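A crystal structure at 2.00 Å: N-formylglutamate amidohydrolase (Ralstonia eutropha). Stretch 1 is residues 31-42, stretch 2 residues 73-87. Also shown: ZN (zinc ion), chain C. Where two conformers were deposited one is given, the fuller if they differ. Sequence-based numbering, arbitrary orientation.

Stretch 1, residues 31-42: PHSGTFYPADFG
Stretch 2, residues 73-87: LAATFPRVYIDPNRM

Stretch 1 (31-42) has no regular helix or strand; stretch 2 leaves a strand at 73-75, turns through helical phi/psi at 79-81 and closes with a type I turn from Asp83 to Arg86. The two stretches run close at Gly34 and Thr76 (CA-CA 3.9 Å); the CA atoms of His32 and Arg79 are 5.2 Å apart, and those of Phe41 and Tyr81 are 7.0 Å apart; together they bury 945 Å².

The approach is tightest at Gly34 (phi/psi -69/135). An ideal CB there would lie 1.9 Å from Phe77 O, so the absent side chain lets CA sit 3.3 Å from Phe77 O in a CA-H...O contact, reciprocated by Pro78 CA to Gly34 O at 3.5 Å. Phe36 N donates to Thr76 O (3.0 Å), and Phe36 (m, chi2 89°) presents its ring edge to that same oxygen. Water 1 bridges the backbones, accepting from Gly34 N (3.0 Å) and lying 2.9 Å from Pro31 O and 2.6 Å from Phe77 O. Water 2 accepts from Arg79 N (3.0 Å) and reaches Gly34 O at 2.7 Å.

His32 (chi1 -69°, m; chi2 164°) starts sideways, but its ring end reaches both the metal and stretch 2. ND1 binds zinc at 2.1 Å, leaving NE2 to donate to Asp83 OD1 (2.7 Å, 155°), an arrangement that fixes the imidazole at both nitrogens. Asp83 (t, chi2 -20°) also accepts at OD1 from Asn85 N (2.9 Å), while its OD2 forms a salt bridge with Arg79 NE (3.2 Å). Arg79, whose CA-to-CB bond points toward stretch 1, curls through chi1 69° (p), an off-well chi2 of 92°, chi3 72° (p) and chi4 94°, laying its guanidinium flat over one face of His32, centres 3.7 Å apart and planes at 28°. Nearby, Pro31 (C-gamma endo) packs CB against CG of Pro84 (C-gamma exo) at 4.1 Å.

Farther along, prolines meet aromatic faces. Tyr37 (m, chi2 71°) receives Pro78 CG (C-gamma endo) 3.4 Å from its ring centroid, and Tyr81 (t, chi2 74°) receives Pro38 CG (C-gamma exo) 3.5 Å from its own; these CH-pi contacts lie 13° and 11° off the ring normals. The two prolines also touch, CD to CD at 3.7 Å. The phenol of Tyr81 extends to Asp40 (p, chi2 21°), where OH donates to OD1 in a very short 2.5 Å hydrogen bond. Phe41 has an off-well chi1 of -147° and chi2 of -46°; its face receives the edge of Tyr81 (centroids 5.3 Å, planes 68°), and its CZ lies 4.0 Å from CG1 of Val80 (t).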

# COMPACT_ATOMS: atom_id res chain seq x y z
N PRO A 31 -0.05 -2.72 -2.41
CA PRO A 31 0.09 -4.03 -1.72
C PRO A 31 -1.21 -4.69 -1.23
O PRO A 31 -1.20 -5.85 -0.85
CB PRO A 31 0.98 -3.69 -0.51
CG PRO A 31 0.69 -2.25 -0.26
CD PRO A 31 0.40 -1.59 -1.57
N HIS A 32 -2.28 -3.91 -1.15
CA HIS A 32 -3.48 -4.28 -0.47
C HIS A 32 -4.70 -4.49 -1.31
O HIS A 32 -5.74 -4.78 -0.77
CB HIS A 32 -3.74 -3.24 0.59
CG HIS A 32 -2.73 -3.29 1.69
ND1 HIS A 32 -2.57 -2.26 2.58
CD2 HIS A 32 -1.84 -4.24 2.03
CE1 HIS A 32 -1.61 -2.58 3.44
NE2 HIS A 32 -1.16 -3.79 3.13
N SER A 33 -4.54 -4.35 -2.64
CA SER A 33 -5.64 -4.39 -3.57
C SER A 33 -5.99 -5.79 -4.09
O SER A 33 -6.94 -5.92 -4.87
CB SER A 33 -5.42 -3.43 -4.75
OG SER A 33 -4.16 -3.61 -5.40
N GLY A 34 -5.27 -6.80 -3.65
CA GLY A 34 -5.52 -8.15 -4.10
C GLY A 34 -6.82 -8.73 -3.59
O GLY A 34 -7.12 -8.63 -2.40
N THR A 35 -7.57 -9.37 -4.50
CA THR A 35 -8.89 -9.95 -4.20
C THR A 35 -9.01 -11.44 -4.57
O THR A 35 -10.10 -12.01 -4.52
CB THR A 35 -9.97 -9.25 -4.99
OG1 THR A 35 -9.65 -9.38 -6.38
CG2 THR A 35 -10.08 -7.75 -4.60
N PHE A 36 -7.89 -12.09 -4.92
CA PHE A 36 -7.89 -13.52 -5.25
C PHE A 36 -7.47 -14.32 -4.01
O PHE A 36 -6.30 -14.40 -3.71
CB PHE A 36 -6.95 -13.84 -6.43
CG PHE A 36 -7.32 -13.13 -7.73
CD1 PHE A 36 -6.82 -11.88 -8.03
CD2 PHE A 36 -8.18 -13.74 -8.64
CE1 PHE A 36 -7.16 -11.22 -9.22
CE2 PHE A 36 -8.53 -13.09 -9.85
CZ PHE A 36 -8.03 -11.85 -10.15
N TYR A 37 -8.45 -14.91 -3.34
CA TYR A 37 -8.27 -15.64 -2.07
C TYR A 37 -7.77 -17.09 -2.33
O TYR A 37 -8.43 -17.86 -3.04
CB TYR A 37 -9.59 -15.57 -1.21
CG TYR A 37 -9.84 -14.15 -0.70
CD1 TYR A 37 -10.23 -13.13 -1.58
CD2 TYR A 37 -9.60 -13.80 0.63
CE1 TYR A 37 -10.41 -11.80 -1.15
CE2 TYR A 37 -9.78 -12.48 1.09
CZ TYR A 37 -10.17 -11.48 0.18
OH TYR A 37 -10.33 -10.16 0.59
N PRO A 38 -6.57 -17.44 -1.82
CA PRO A 38 -6.06 -18.81 -1.89
C PRO A 38 -6.95 -19.89 -1.26
O PRO A 38 -7.51 -19.69 -0.19
CB PRO A 38 -4.74 -18.72 -1.13
CG PRO A 38 -4.32 -17.34 -1.30
CD PRO A 38 -5.58 -16.56 -1.20
N ALA A 39 -7.03 -21.03 -1.94
CA ALA A 39 -7.82 -22.17 -1.46
C ALA A 39 -7.37 -22.61 -0.07
O ALA A 39 -8.17 -23.08 0.73
CB ALA A 39 -7.73 -23.34 -2.47
N ASP A 40 -6.10 -22.44 0.24
CA ASP A 40 -5.55 -22.96 1.51
C ASP A 40 -5.64 -21.98 2.70
O ASP A 40 -5.02 -22.19 3.74
CB ASP A 40 -4.10 -23.43 1.32
CG ASP A 40 -3.17 -22.30 0.86
OD1 ASP A 40 -3.49 -21.11 1.05
OD2 ASP A 40 -2.11 -22.63 0.30
N PHE A 41 -6.45 -20.94 2.54
CA PHE A 41 -6.68 -19.97 3.61
C PHE A 41 -7.02 -20.68 4.92
O PHE A 41 -6.40 -20.43 5.94
CB PHE A 41 -7.81 -18.99 3.19
CG PHE A 41 -7.65 -17.59 3.73
CD1 PHE A 41 -7.33 -17.37 5.06
CD2 PHE A 41 -7.82 -16.50 2.90
CE1 PHE A 41 -7.20 -16.11 5.55
CE2 PHE A 41 -7.67 -15.21 3.38
CZ PHE A 41 -7.37 -15.02 4.72
N GLY A 42 -8.01 -21.57 4.89
CA GLY A 42 -8.42 -22.31 6.10
C GLY A 42 -8.94 -21.42 7.23
O GLY A 42 -8.68 -21.68 8.41
N LEU A 73 3.29 -1.76 -9.55
CA LEU A 73 3.17 -3.09 -8.99
C LEU A 73 1.92 -3.28 -8.07
O LEU A 73 1.63 -2.49 -7.20
CB LEU A 73 4.43 -3.42 -8.21
CG LEU A 73 4.46 -4.73 -7.36
CD1 LEU A 73 4.49 -6.04 -8.23
CD2 LEU A 73 5.65 -4.72 -6.44
N ALA A 74 1.19 -4.38 -8.28
CA ALA A 74 0.05 -4.66 -7.43
C ALA A 74 -0.09 -6.13 -7.05
O ALA A 74 0.04 -7.02 -7.91
CB ALA A 74 -1.21 -4.13 -8.11
N ALA A 75 -0.38 -6.38 -5.77
CA ALA A 75 -0.65 -7.74 -5.25
C ALA A 75 -1.98 -8.35 -5.74
O ALA A 75 -2.99 -7.65 -5.82
CB ALA A 75 -0.64 -7.76 -3.72
N THR A 76 -1.98 -9.63 -6.07
CA THR A 76 -3.23 -10.29 -6.49
C THR A 76 -3.82 -11.11 -5.32
O THR A 76 -5.01 -11.42 -5.29
CB THR A 76 -3.04 -11.21 -7.73
OG1 THR A 76 -2.00 -12.12 -7.47
CG2 THR A 76 -2.69 -10.44 -9.02
N PHE A 77 -2.97 -11.42 -4.35
CA PHE A 77 -3.40 -12.11 -3.14
C PHE A 77 -3.91 -11.10 -2.14
O PHE A 77 -3.50 -9.93 -2.19
CB PHE A 77 -2.27 -12.92 -2.53
CG PHE A 77 -1.04 -12.14 -2.28
CD1 PHE A 77 -0.09 -11.99 -3.32
CD2 PHE A 77 -0.80 -11.53 -1.05
CE1 PHE A 77 1.00 -11.24 -3.16
CE2 PHE A 77 0.35 -10.79 -0.89
CZ PHE A 77 1.25 -10.66 -1.92
N PRO A 78 -4.75 -11.55 -1.19
CA PRO A 78 -5.29 -10.61 -0.24
C PRO A 78 -4.32 -10.31 0.90
O PRO A 78 -3.61 -11.21 1.39
CB PRO A 78 -6.58 -11.29 0.27
CG PRO A 78 -6.61 -12.68 -0.41
CD PRO A 78 -5.23 -12.92 -0.91
N ARG A 79 -4.30 -9.05 1.32
CA ARG A 79 -3.44 -8.64 2.42
C ARG A 79 -3.78 -9.31 3.75
O ARG A 79 -2.90 -9.38 4.61
CB ARG A 79 -3.42 -7.12 2.58
CG ARG A 79 -4.66 -6.50 3.06
CD ARG A 79 -4.70 -6.37 4.55
NE ARG A 79 -3.84 -5.35 5.13
CZ ARG A 79 -4.17 -4.10 5.44
NH1 ARG A 79 -5.36 -3.61 5.17
NH2 ARG A 79 -3.27 -3.32 6.02
N VAL A 80 -5.06 -9.73 3.91
CA VAL A 80 -5.52 -10.49 5.08
C VAL A 80 -4.99 -11.93 5.08
O VAL A 80 -5.07 -12.62 6.09
CB VAL A 80 -7.06 -10.52 5.18
CG1 VAL A 80 -7.49 -11.39 6.35
CG2 VAL A 80 -7.61 -9.09 5.33
N TYR A 81 -4.46 -12.37 3.94
CA TYR A 81 -3.77 -13.66 3.81
C TYR A 81 -2.29 -13.54 4.16
O TYR A 81 -1.76 -14.27 5.01
CB TYR A 81 -3.95 -14.19 2.41
CG TYR A 81 -3.35 -15.55 2.13
CD1 TYR A 81 -3.95 -16.72 2.61
CD2 TYR A 81 -2.22 -15.68 1.33
CE1 TYR A 81 -3.45 -17.97 2.30
CE2 TYR A 81 -1.68 -16.93 1.05
CZ TYR A 81 -2.31 -18.07 1.51
OH TYR A 81 -1.80 -19.32 1.21
N ILE A 82 -1.62 -12.62 3.48
CA ILE A 82 -0.35 -12.13 3.93
C ILE A 82 -0.19 -10.71 3.45
O ILE A 82 -0.60 -10.37 2.35
CB ILE A 82 0.80 -13.05 3.51
CG1 ILE A 82 2.12 -12.59 4.15
CG2 ILE A 82 0.88 -13.23 1.99
CD1 ILE A 82 3.29 -13.67 4.01
N ASP A 83 0.36 -9.87 4.31
CA ASP A 83 0.38 -8.42 4.08
C ASP A 83 1.78 -8.01 3.64
O ASP A 83 2.65 -7.93 4.49
CB ASP A 83 0.04 -7.69 5.36
CG ASP A 83 -0.10 -6.22 5.16
OD1 ASP A 83 0.42 -5.68 4.15
OD2 ASP A 83 -0.76 -5.59 6.02
N PRO A 84 1.96 -7.69 2.34
CA PRO A 84 3.30 -7.30 1.90
C PRO A 84 3.86 -6.00 2.47
O PRO A 84 5.05 -5.78 2.28
CB PRO A 84 3.17 -7.17 0.38
CG PRO A 84 1.83 -7.62 0.02
CD PRO A 84 1.00 -7.65 1.22
N ASN A 85 3.03 -5.17 3.12
CA ASN A 85 3.49 -3.92 3.71
C ASN A 85 3.97 -4.11 5.10
O ASN A 85 4.18 -3.13 5.84
CB ASN A 85 2.38 -2.84 3.71
CG ASN A 85 2.78 -1.62 2.90
OD1 ASN A 85 3.61 -1.73 2.00
ND2 ASN A 85 2.28 -0.47 3.29
N ARG A 86 4.06 -5.35 5.56
CA ARG A 86 4.63 -5.59 6.89
C ARG A 86 5.97 -6.21 6.66
O ARG A 86 6.23 -6.79 5.60
CB ARG A 86 3.72 -6.50 7.72
CG ARG A 86 2.32 -5.93 7.98
CD ARG A 86 2.32 -4.58 8.72
NE ARG A 86 0.98 -4.08 8.97
CZ ARG A 86 0.27 -3.26 8.18
NH1 ARG A 86 0.72 -2.82 7.00
NH2 ARG A 86 -0.96 -2.89 8.55
N MSE A 87 6.81 -6.13 7.68
CA MSE A 87 8.07 -6.83 7.71
C MSE A 87 7.84 -8.28 8.05
O MSE A 87 6.86 -8.69 8.66
CB MSE A 87 9.00 -6.19 8.77
CG MSE A 87 9.20 -4.72 8.62
SE MSE A 87 10.31 -4.38 7.06
CE MSE A 87 9.16 -3.77 5.66
ZN ZN C . -3.51 -0.37 2.69
O HOH W 1 -3.47 -7.50 -1.41
O HOH W 2 -6.40 -7.50 -0.09
O HOH W 3 -4.22 -5.60 -7.03
O HOH W 4 -7.56 -8.66 2.05